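Centrosomal protein of 104 kDa (Homo sapiens, PDB 5LPH) is required for ciliogenesis and for structural integrity at the ciliary tip, and contains the tubulin-interacting TOG domain described here. Local coordinates at residues A[26-40]-A[49-62]. Residues are numbered along the deposited sequence; the frame is centred on the assembly and turned at random.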
ATOM      1  N   LEU A  26     -17.702  32.014   0.885  1.00 92.94           N
ATOM      2  CA  LEU A  26     -18.299  30.643   0.843  1.00 93.94           C
ATOM      3  C   LEU A  26     -19.276  30.473  -0.332  1.00 89.79           C
ATOM      4  O   LEU A  26     -20.489  30.325  -0.140  1.00 88.81           O
ATOM      5  CB  LEU A  26     -18.985  30.308   2.181  1.00 97.45           C
ATOM      6  CG  LEU A  26     -18.083  30.284   3.421  1.00 99.62           C
ATOM      7  CD1 LEU A  26     -18.908  30.317   4.703  1.00 99.87           C
ATOM      8  CD2 LEU A  26     -17.164  29.071   3.401  1.00 99.62           C
ATOM      9  N   GLY A  27     -18.731  30.504  -1.550  1.00 84.20           N
ATOM     10  CA  GLY A  27     -19.477  30.148  -2.760  1.00 78.08           C
ATOM     11  C   GLY A  27     -19.568  28.636  -2.858  1.00 72.67           C
ATOM     12  O   GLY A  27     -18.779  27.923  -2.236  1.00 74.05           O
ATOM     13  N   GLU A  28     -20.530  28.152  -3.635  1.00 63.55           N
ATOM     14  CA  GLU A  28     -20.726  26.710  -3.824  1.00 57.82           C
ATOM     15  C   GLU A  28     -19.585  26.077  -4.650  1.00 53.43           C
ATOM     16  O   GLU A  28     -18.877  26.788  -5.370  1.00 53.08           O
ATOM     17  CB  GLU A  28     -22.087  26.429  -4.493  1.00 56.64           C
ATOM     18  CG  GLU A  28     -22.198  26.867  -5.955  1.00 55.42           C
ATOM     19  CD  GLU A  28     -23.588  26.670  -6.545  1.00 55.98           C
ATOM     20  OE1 GLU A  28     -24.292  25.704  -6.168  1.00 53.97           O
ATOM     21  OE2 GLU A  28     -23.972  27.484  -7.410  1.00 54.30           O
ATOM     22  N   PRO A  29     -19.403  24.744  -4.549  1.00 50.03           N
ATOM     23  CA  PRO A  29     -18.463  24.024  -5.422  1.00 49.39           C
ATOM     24  C   PRO A  29     -18.809  24.167  -6.902  1.00 49.35           C
ATOM     25  O   PRO A  29     -19.989  24.238  -7.248  1.00 49.82           O
ATOM     26  CB  PRO A  29     -18.637  22.562  -4.999  1.00 49.03           C
ATOM     27  CG  PRO A  29     -19.128  22.629  -3.604  1.00 49.49           C
ATOM     28  CD  PRO A  29     -19.986  23.853  -3.529  1.00 49.86           C
ATOM     29  N   GLU A  30     -17.793  24.202  -7.762  1.00 48.95           N
ATOM     30  CA  GLU A  30     -18.022  24.278  -9.212  1.00 50.53           C
ATOM     31  C   GLU A  30     -18.643  22.962  -9.710  1.00 49.21           C
ATOM     32  O   GLU A  30     -18.577  21.951  -9.005  1.00 47.41           O
ATOM     33  CB  GLU A  30     -16.735  24.653  -9.976  1.00 52.93           C
ATOM     34  CG  GLU A  30     -15.616  23.616  -9.980  1.00 56.15           C
ATOM     35  CD  GLU A  30     -14.550  23.856  -8.925  1.00 58.31           C
ATOM     36  OE1 GLU A  30     -14.789  24.596  -7.941  1.00 56.85           O
ATOM     37  OE2 GLU A  30     -13.452  23.281  -9.080  1.00 64.15           O
ATOM     38  N   PRO A  31     -19.266  22.970 -10.908  1.00 48.41           N
ATOM     39  CA  PRO A  31     -19.896  21.729 -11.335  1.00 48.88           C
ATOM     40  C   PRO A  31     -18.868  20.687 -11.769  1.00 48.06           C
ATOM     41  O   PRO A  31     -17.720  21.024 -12.099  1.00 49.06           O
ATOM     42  CB  PRO A  31     -20.758  22.166 -12.521  1.00 48.90           C
ATOM     43  CG  PRO A  31     -20.015  23.306 -13.111  1.00 48.35           C
ATOM     44  CD  PRO A  31     -19.310  23.993 -11.971  1.00 48.09           C
ATOM     45  N   LEU A  32     -19.293  19.432 -11.747  1.00 46.97           N
ATOM     46  CA  LEU A  32     -18.481  18.325 -12.235  1.00 47.67           C
ATOM     47  C   LEU A  32     -18.301  18.458 -13.744  1.00 48.84           C
ATOM     48  O   LEU A  32     -19.240  18.827 -14.452  1.00 51.67           O
ATOM     49  CB  LEU A  32     -19.154  16.987 -11.899  1.00 46.54           C
ATOM     50  CG  LEU A  32     -19.242  16.661 -10.403  1.00 45.56           C
ATOM     51  CD1 LEU A  32     -20.322  15.628 -10.121  1.00 45.08           C
ATOM     52  CD2 LEU A  32     -17.896  16.193  -9.873  1.00 45.07           C
ATOM     53  N   THR A  33     -17.098  18.161 -14.230  1.00 50.57           N
ATOM     54  CA  THR A  33     -16.837  18.115 -15.669  1.00 53.53           C
ATOM     55  C   THR A  33     -17.549  16.910 -16.268  1.00 54.32           C
ATOM     56  O   THR A  33     -17.986  16.020 -15.536  1.00 53.72           O
ATOM     57  CB  THR A  33     -15.332  17.985 -15.978  1.00 55.03           C
ATOM     58  OG1 THR A  33     -14.817  16.798 -15.356  1.00 57.53           O
ATOM     59  CG2 THR A  33     -14.561  19.209 -15.479  1.00 53.66           C
ATOM     60  N   GLU A  34     -17.660  16.880 -17.595  1.00 58.12           N
ATOM     61  CA  GLU A  34     -18.289  15.749 -18.288  1.00 60.45           C
ATOM     62  C   GLU A  34     -17.542  14.435 -18.013  1.00 61.06           C
ATOM     63  O   GLU A  34     -18.174  13.403 -17.782  1.00 58.11           O
ATOM     64  CB  GLU A  34     -18.388  16.015 -19.797  1.00 62.77           C
ATOM     65  CG  GLU A  34     -19.230  15.007 -20.578  1.00 67.02           C
ATOM     66  CD  GLU A  34     -20.650  14.856 -20.044  1.00 71.93           C
ATOM     67  OE1 GLU A  34     -21.279  15.881 -19.690  1.00 74.11           O
ATOM     68  OE2 GLU A  34     -21.142  13.705 -19.967  1.00 74.06           O
ATOM     69  N   LYS A  35     -16.209  14.492 -18.015  1.00 62.73           N
ATOM     70  CA  LYS A  35     -15.356  13.337 -17.698  1.00 62.78           C
ATOM     71  C   LYS A  35     -15.573  12.807 -16.278  1.00 58.91           C
ATOM     72  O   LYS A  35     -15.701  11.594 -16.076  1.00 58.21           O
ATOM     73  CB  LYS A  35     -13.877  13.702 -17.893  1.00 67.39           C
ATOM     74  CG  LYS A  35     -12.892  12.603 -17.512  1.00 71.79           C
ATOM     75  CD  LYS A  35     -11.562  12.772 -18.253  1.00 76.16           C
ATOM     76  CE  LYS A  35     -11.576  12.055 -19.578  1.00 78.64           C
ATOM     77  NZ  LYS A  35     -10.322  12.229 -20.361  1.00 79.97           N
ATOM     78  N   ALA A  36     -15.599  13.720 -15.308  1.00 54.60           N
ATOM     79  CA  ALA A  36     -15.820  13.371 -13.896  1.00 51.99           C
ATOM     80  C   ALA A  36     -17.203  12.768 -13.649  1.00 50.83           C
ATOM     81  O   ALA A  36     -17.372  11.876 -12.815  1.00 49.20           O
ATOM     82  CB  ALA A  36     -15.631  14.599 -13.025  1.00 51.01           C
ATOM     83  N   LEU A  37     -18.184  13.280 -14.385  1.00 50.08           N
ATOM     84  CA  LEU A  37     -19.572  12.838 -14.301  1.00 50.11           C
ATOM     85  C   LEU A  37     -19.716  11.358 -14.663  1.00 49.76           C
ATOM     86  O   LEU A  37     -20.390  10.606 -13.956  1.00 50.04           O
ATOM     87  CB  LEU A  37     -20.434  13.698 -15.238  1.00 51.49           C
ATOM     88  CG  LEU A  37     -21.836  14.160 -14.856  1.00 52.84           C
ATOM     89  CD1 LEU A  37     -21.954  14.541 -13.386  1.00 53.76           C
ATOM     90  CD2 LEU A  37     -22.190  15.335 -15.757  1.00 53.34           C
ATOM     91  N   ARG A  38     -19.065  10.945 -15.751  1.00 51.95           N
ATOM     92  CA  ARG A  38     -19.104   9.540 -16.199  1.00 55.52           C
ATOM     93  C   ARG A  38     -18.268   8.635 -15.292  1.00 52.55           C
ATOM     94  O   ARG A  38     -18.678   7.515 -14.964  1.00 54.15           O
ATOM     95  CB  ARG A  38     -18.638   9.414 -17.659  1.00 58.39           C
ATOM     96  CG  ARG A  38     -19.405  10.283 -18.661  1.00 62.38           C
ATOM     97  CD  ARG A  38     -20.893   9.940 -18.778  1.00 64.81           C
ATOM     98  NE  ARG A  38     -21.705  11.100 -19.165  1.00 66.75           N
ATOM     99  CZ  ARG A  38     -23.038  11.107 -19.268  1.00 68.68           C
ATOM    100  NH1 ARG A  38     -23.761  10.009 -19.028  1.00 66.54           N
ATOM    101  NH2 ARG A  38     -23.662  12.232 -19.620  1.00 68.66           N
ATOM    102  N   GLU A  39     -17.115   9.152 -14.879  1.00 51.19           N
ATOM    103  CA  GLU A  39     -16.209   8.494 -13.935  1.00 51.75           C
ATOM    104  C   GLU A  39     -16.884   8.213 -12.583  1.00 47.93           C
ATOM    105  O   GLU A  39     -16.818   7.091 -12.071  1.00 47.15           O
ATOM    106  CB  GLU A  39     -14.978   9.392 -13.738  1.00 55.97           C
ATOM    107  CG  GLU A  39     -13.797   8.799 -12.994  1.00 58.83           C
ATOM    108  CD  GLU A  39     -12.672   9.816 -12.836  1.00 61.33           C
ATOM    109  OE1 GLU A  39     -11.599   9.610 -13.437  1.00 65.47           O
ATOM    110  OE2 GLU A  39     -12.868  10.837 -12.141  1.00 59.24           O
ATOM    111  N   ALA A  40     -17.560   9.226 -12.033  1.00 42.84           N
ATOM    112  CA  ALA A  40     -18.209   9.142 -10.713  1.00 40.22           C
ATOM    113  C   ALA A  40     -19.717   8.842 -10.769  1.00 39.60           C
ATOM    114  O   ALA A  40     -20.424   9.039  -9.772  1.00 37.11           O
ATOM    115  CB  ALA A  40     -17.965  10.435  -9.952  1.00 39.12           C
ATOM    116  N   GLU A  49     -25.183  14.087  -5.559  1.00 40.61           N
ATOM    117  CA  GLU A  49     -24.348  14.949  -6.385  1.00 42.12           C
ATOM    118  C   GLU A  49     -23.582  16.000  -5.582  1.00 40.74           C
ATOM    119  O   GLU A  49     -22.457  16.321  -5.931  1.00 41.25           O
ATOM    120  CB  GLU A  49     -25.185  15.646  -7.458  1.00 44.72           C
ATOM    121  CG  GLU A  49     -24.350  16.359  -8.512  1.00 47.72           C
ATOM    122  CD  GLU A  49     -25.178  16.888  -9.667  1.00 50.30           C
ATOM    123  OE1 GLU A  49     -24.657  16.932 -10.801  1.00 51.95           O
ATOM    124  OE2 GLU A  49     -26.348  17.266  -9.442  1.00 52.86           O
ATOM    125  N   THR A  50     -24.192  16.531  -4.526  1.00 40.91           N
ATOM    126  CA  THR A  50     -23.586  17.591  -3.711  1.00 43.36           C
ATOM    127  C   THR A  50     -22.252  17.145  -3.119  1.00 41.25           C
ATOM    128  O   THR A  50     -21.236  17.821  -3.283  1.00 41.39           O
ATOM    129  CB  THR A  50     -24.534  18.043  -2.570  1.00 45.00           C
ATOM    130  OG1 THR A  50     -25.727  18.592  -3.136  1.00 45.71           O
ATOM    131  CG2 THR A  50     -23.882  19.112  -1.673  1.00 46.72           C
ATOM    132  N   LEU A  51     -22.270  16.002  -2.441  1.00 39.73           N
ATOM    133  CA  LEU A  51     -21.076  15.462  -1.801  1.00 39.43           C
ATOM    134  C   LEU A  51     -19.991  15.114  -2.825  1.00 38.05           C
ATOM    135  O   LEU A  51     -18.809  15.361  -2.570  1.00 37.24           O
ATOM    136  CB  LEU A  51     -21.431  14.249  -0.935  1.00 40.42           C
ATOM    137  CG  LEU A  51     -20.403  13.843   0.130  1.00 42.05           C
ATOM    138  CD1 LEU A  51     -21.110  13.196   1.313  1.00 42.43           C
ATOM    139  CD2 LEU A  51     -19.324  12.919  -0.429  1.00 42.83           C
ATOM    140  N   VAL A  52     -20.374  14.559  -3.973  1.00 36.28           N
ATOM    141  CA  VAL A  52     -19.383  14.208  -5.008  1.00 35.94           C
ATOM    142  C   VAL A  52     -18.747  15.471  -5.604  1.00 36.23           C
ATOM    143  O   VAL A  52     -17.537  15.505  -5.829  1.00 37.51           O
ATOM    144  CB  VAL A  52     -19.978  13.313  -6.119  1.00 35.24           C
ATOM    145  CG1 VAL A  52     -18.985  13.093  -7.251  1.00 34.94           C
ATOM    146  CG2 VAL A  52     -20.392  11.967  -5.542  1.00 36.51           C
ATOM    147  N   ALA A  53     -19.562  16.496  -5.848  1.00 36.37           N
ATOM    148  CA  ALA A  53     -19.079  17.784  -6.360  1.00 36.61           C
ATOM    149  C   ALA A  53     -18.085  18.448  -5.401  1.00 36.28           C
ATOM    150  O   ALA A  53     -17.056  18.944  -5.838  1.00 33.76           O
ATOM    151  CB  ALA A  53     -20.249  18.720  -6.638  1.00 37.02           C
ATOM    152  N   GLU A  54     -18.408  18.455  -4.106  1.00 37.58           N
ATOM    153  CA  GLU A  54     -17.480  18.896  -3.054  1.00 41.04           C
ATOM    154  C   GLU A  54     -16.116  18.199  -3.156  1.00 42.25           C
ATOM    155  O   GLU A  54     -15.071  18.858  -3.171  1.00 43.59           O
ATOM    156  CB  GLU A  54     -18.038  18.595  -1.664  1.00 44.35           C
ATOM    157  CG  GLU A  54     -18.939  19.634  -1.033  1.00 47.30           C
ATOM    158  CD  GLU A  54     -19.083  19.372   0.459  1.00 50.57           C
ATOM    159  OE1 GLU A  54     -19.742  18.370   0.809  1.00 54.08           O
ATOM    160  OE2 GLU A  54     -18.515  20.142   1.273  1.00 52.73           O
ATOM    161  N   ALA A  55     -16.150  16.867  -3.229  1.00 40.46           N
ATOM    162  CA  ALA A  55     -14.939  16.039  -3.305  1.00 38.90           C
ATOM    163  C   ALA A  55     -14.076  16.301  -4.533  1.00 37.53           C
ATOM    164  O   ALA A  55     -12.861  16.154  -4.462  1.00 38.05           O
ATOM    165  CB  ALA A  55     -15.305  14.559  -3.237  1.00 38.55           C
ATOM    166  N   TYR A  56     -14.702  16.685  -5.646  1.00 38.30           N
ATOM    167  CA  TYR A  56     -13.999  16.951  -6.914  1.00 39.16           C
ATOM    168  C   TYR A  56     -13.525  18.392  -7.122  1.00 40.60           C
ATOM    169  O   TYR A  56     -12.735  18.646  -8.034  1.00 44.08           O
ATOM    170  CB  TYR A  56     -14.891  16.571  -8.106  1.00 39.83           C
ATOM    171  CG  TYR A  56     -14.718  15.145  -8.580  1.00 40.30           C
ATOM    172  CD1 TYR A  56     -15.312  14.087  -7.896  1.00 40.46           C
ATOM    173  CD2 TYR A  56     -13.981  14.856  -9.721  1.00 40.40           C
ATOM    174  CE1 TYR A  56     -15.164  12.781  -8.327  1.00 41.46           C
ATOM    175  CE2 TYR A  56     -13.825  13.547 -10.163  1.00 41.33           C
ATOM    176  CZ  TYR A  56     -14.418  12.514  -9.457  1.00 40.75           C
ATOM    177  OH  TYR A  56     -14.283  11.216  -9.866  1.00 40.75           O
ATOM    178  N   CYS A  57     -14.001  19.335  -6.313  1.00 42.60           N
ATOM    179  CA  CYS A  57     -13.793  20.756  -6.617  1.00 44.81           C
ATOM    180  C   CYS A  57     -12.400  21.260  -6.214  1.00 46.02           C
ATOM    181  O   CYS A  57     -11.638  20.569  -5.529  1.00 46.29           O
ATOM    182  CB  CYS A  57     -14.886  21.606  -5.974  1.00 45.05           C
ATOM    183  SG  CYS A  57     -14.668  21.912  -4.223  1.00 47.04           S
ATOM    184  N   LYS A  58     -12.092  22.482  -6.638  1.00 46.73           N
ATOM    185  CA  LYS A  58     -10.756  23.065  -6.488  1.00 47.61           C
ATOM    186  C   LYS A  58     -10.477  23.698  -5.119  1.00 44.48           C
ATOM    187  O   LYS A  58      -9.389  24.221  -4.909  1.00 45.28           O
ATOM    188  CB  LYS A  58     -10.514  24.091  -7.602  1.00 52.17           C
ATOM    189  CG  LYS A  58     -10.261  23.455  -8.957  1.00 57.14           C
ATOM    190  CD  LYS A  58     -10.287  24.496 -10.066  1.00 62.21           C
ATOM    191  CE  LYS A  58      -9.983  23.881 -11.425  1.00 64.49           C
ATOM    192  NZ  LYS A  58     -10.171  24.883 -12.508  1.00 66.23           N
ATOM    193  N   THR A  59     -11.443  23.652  -4.200  1.00 41.25           N
ATOM    194  CA  THR A  59     -11.291  24.238  -2.873  1.00 40.72           C
ATOM    195  C   THR A  59     -11.015  23.129  -1.858  1.00 39.43           C
ATOM    196  O   THR A  59     -11.906  22.325  -1.560  1.00 38.16           O
ATOM    197  CB  THR A  59     -12.565  25.029  -2.491  1.00 40.89           C
ATOM    198  OG1 THR A  59     -12.892  25.925  -3.557  1.00 41.26           O
ATOM    199  CG2 THR A  59     -12.371  25.831  -1.215  1.00 40.58           C
ATOM    200  N   TRP A  60      -9.795  23.098  -1.312  1.00 37.76           N
ATOM    201  CA  TRP A  60      -9.369  21.976  -0.474  1.00 36.87           C
ATOM    202  C   TRP A  60     -10.227  21.802   0.767  1.00 37.06           C
ATOM    203  O   TRP A  60     -10.462  20.676   1.180  1.00 37.75           O
ATOM    204  CB  TRP A  60      -7.872  22.037  -0.113  1.00 36.73           C
ATOM    205  CG  TRP A  60      -7.499  23.048   0.900  1.00 35.15           C
ATOM    206  CD1 TRP A  60      -6.978  24.276   0.662  1.00 35.08           C
ATOM    207  CD2 TRP A  60      -7.596  22.917   2.323  1.00 34.77           C
ATOM    208  NE1 TRP A  60      -6.753  24.928   1.843  1.00 35.21           N
ATOM    209  CE2 TRP A  60      -7.131  24.120   2.880  1.00 35.18           C
ATOM    210  CE3 TRP A  60      -8.050  21.907   3.181  1.00 35.26           C
ATOM    211  CZ2 TRP A  60      -7.089  24.341   4.257  1.00 35.95           C
ATOM    212  CZ3 TRP A  60      -8.016  22.125   4.552  1.00 35.51           C
ATOM    213  CH2 TRP A  60      -7.535  23.335   5.077  1.00 36.69           C
ATOM    214  N   SER A  61     -10.691  22.902   1.359  1.00 37.45           N
ATOM    215  CA  SER A  61     -11.532  22.824   2.559  1.00 37.95           C
ATOM    216  C   SER A  61     -12.892  22.174   2.281  1.00 37.82           C
ATOM    217  O   SER A  61     -13.493  21.600   3.191  1.00 37.23           O
ATOM    218  CB  SER A  61     -11.710  24.206   3.206  1.00 39.09           C
ATOM    219  OG  SER A  61     -12.223  25.155   2.287  1.00 39.64           O
ATOM    220  N   TYR A  62     -13.371  22.268   1.037  1.00 39.22           N
ATOM    221  CA  TYR A  62     -14.559  21.525   0.611  1.00 41.27           C
ATOM    222  C   TYR A  62     -14.239  20.057   0.375  1.00 39.83           C
ATOM    223  O   TYR A  62     -15.036  19.199   0.746  1.00 38.98           O
ATOM    224  CB  TYR A  62     -15.205  22.133  -0.648  1.00 44.61           C
ATOM    225  CG  TYR A  62     -15.799  23.526  -0.484  1.00 48.78           C
ATOM    226  CD1 TYR A  62     -15.924  24.140   0.781  1.00 51.81           C
ATOM    227  CD2 TYR A  62     -16.264  24.227  -1.598  1.00 51.85           C
ATOM    228  CE1 TYR A  62     -16.466  25.407   0.914  1.00 54.73           C
ATOM    229  CE2 TYR A  62     -16.816  25.497  -1.470  1.00 54.51           C
ATOM    230  CZ  TYR A  62     -16.914  26.081  -0.213  1.00 55.89           C
ATOM    231  OH  TYR A  62     -17.453  27.332  -0.058  1.00 58.53           O
TER
HETATM  232  O   HOH W   1     -16.598  20.106  -8.304  1.00 30.49           O
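Glu30 places CG between its backbone N and carbonyl carbon (chi1 68°) and then bends at chi2 (-97°), which carries the carboxylate over Cys57 to the backbone of Lys58. There OE2 accepts from Lys58 N at 2.9 Å, on its syn side but out of the carboxylate plane, in a markedly bent bond, while Lys58 CG and CD pass close to the same oxygen. In Tyr62, CG set anti to the carbonyl carbon, beside the backbone N, carries the ring out to segment 26-40, where the phenol OH donates to Gly27 O at 2.6 Å. Between these two bonds Pro29 packs against segment 49-62: its CG lies 3.8 Å from CD2 of Tyr62, the two side chains crossing at about a right angle, and its CB packs on Cys57 CB. One water donates to both Glu30 O and Ala53 O, tying the extended chain to the last turn of helix 49-56. Further along, Leu32 splits its branches, CD1 to Val52 CG1 and CD2 to Tyr56 CB at 3.5 Å. Ala36 CB touches the Tyr56 ring at CE2, and Tyr56 OH donates to Glu39 OE2 (2.7 Å), on the anti side of a carboxylate turned 39° from the ring. Polar bonds and apolar packing thus alternate as an N-terminal segment, irregular up to helix 34-39, is fastened along helix 49-56 and onto the start of helix 60-76. At this end of the HEAT-repeat TOG domain, Ile44 of helix 41-47 packs against Leu32 and Val52, while helix 83-100 brings Phe95 to Ala40 and Tyr56, and Arg99 to Tyr56 in a cation-pi contact.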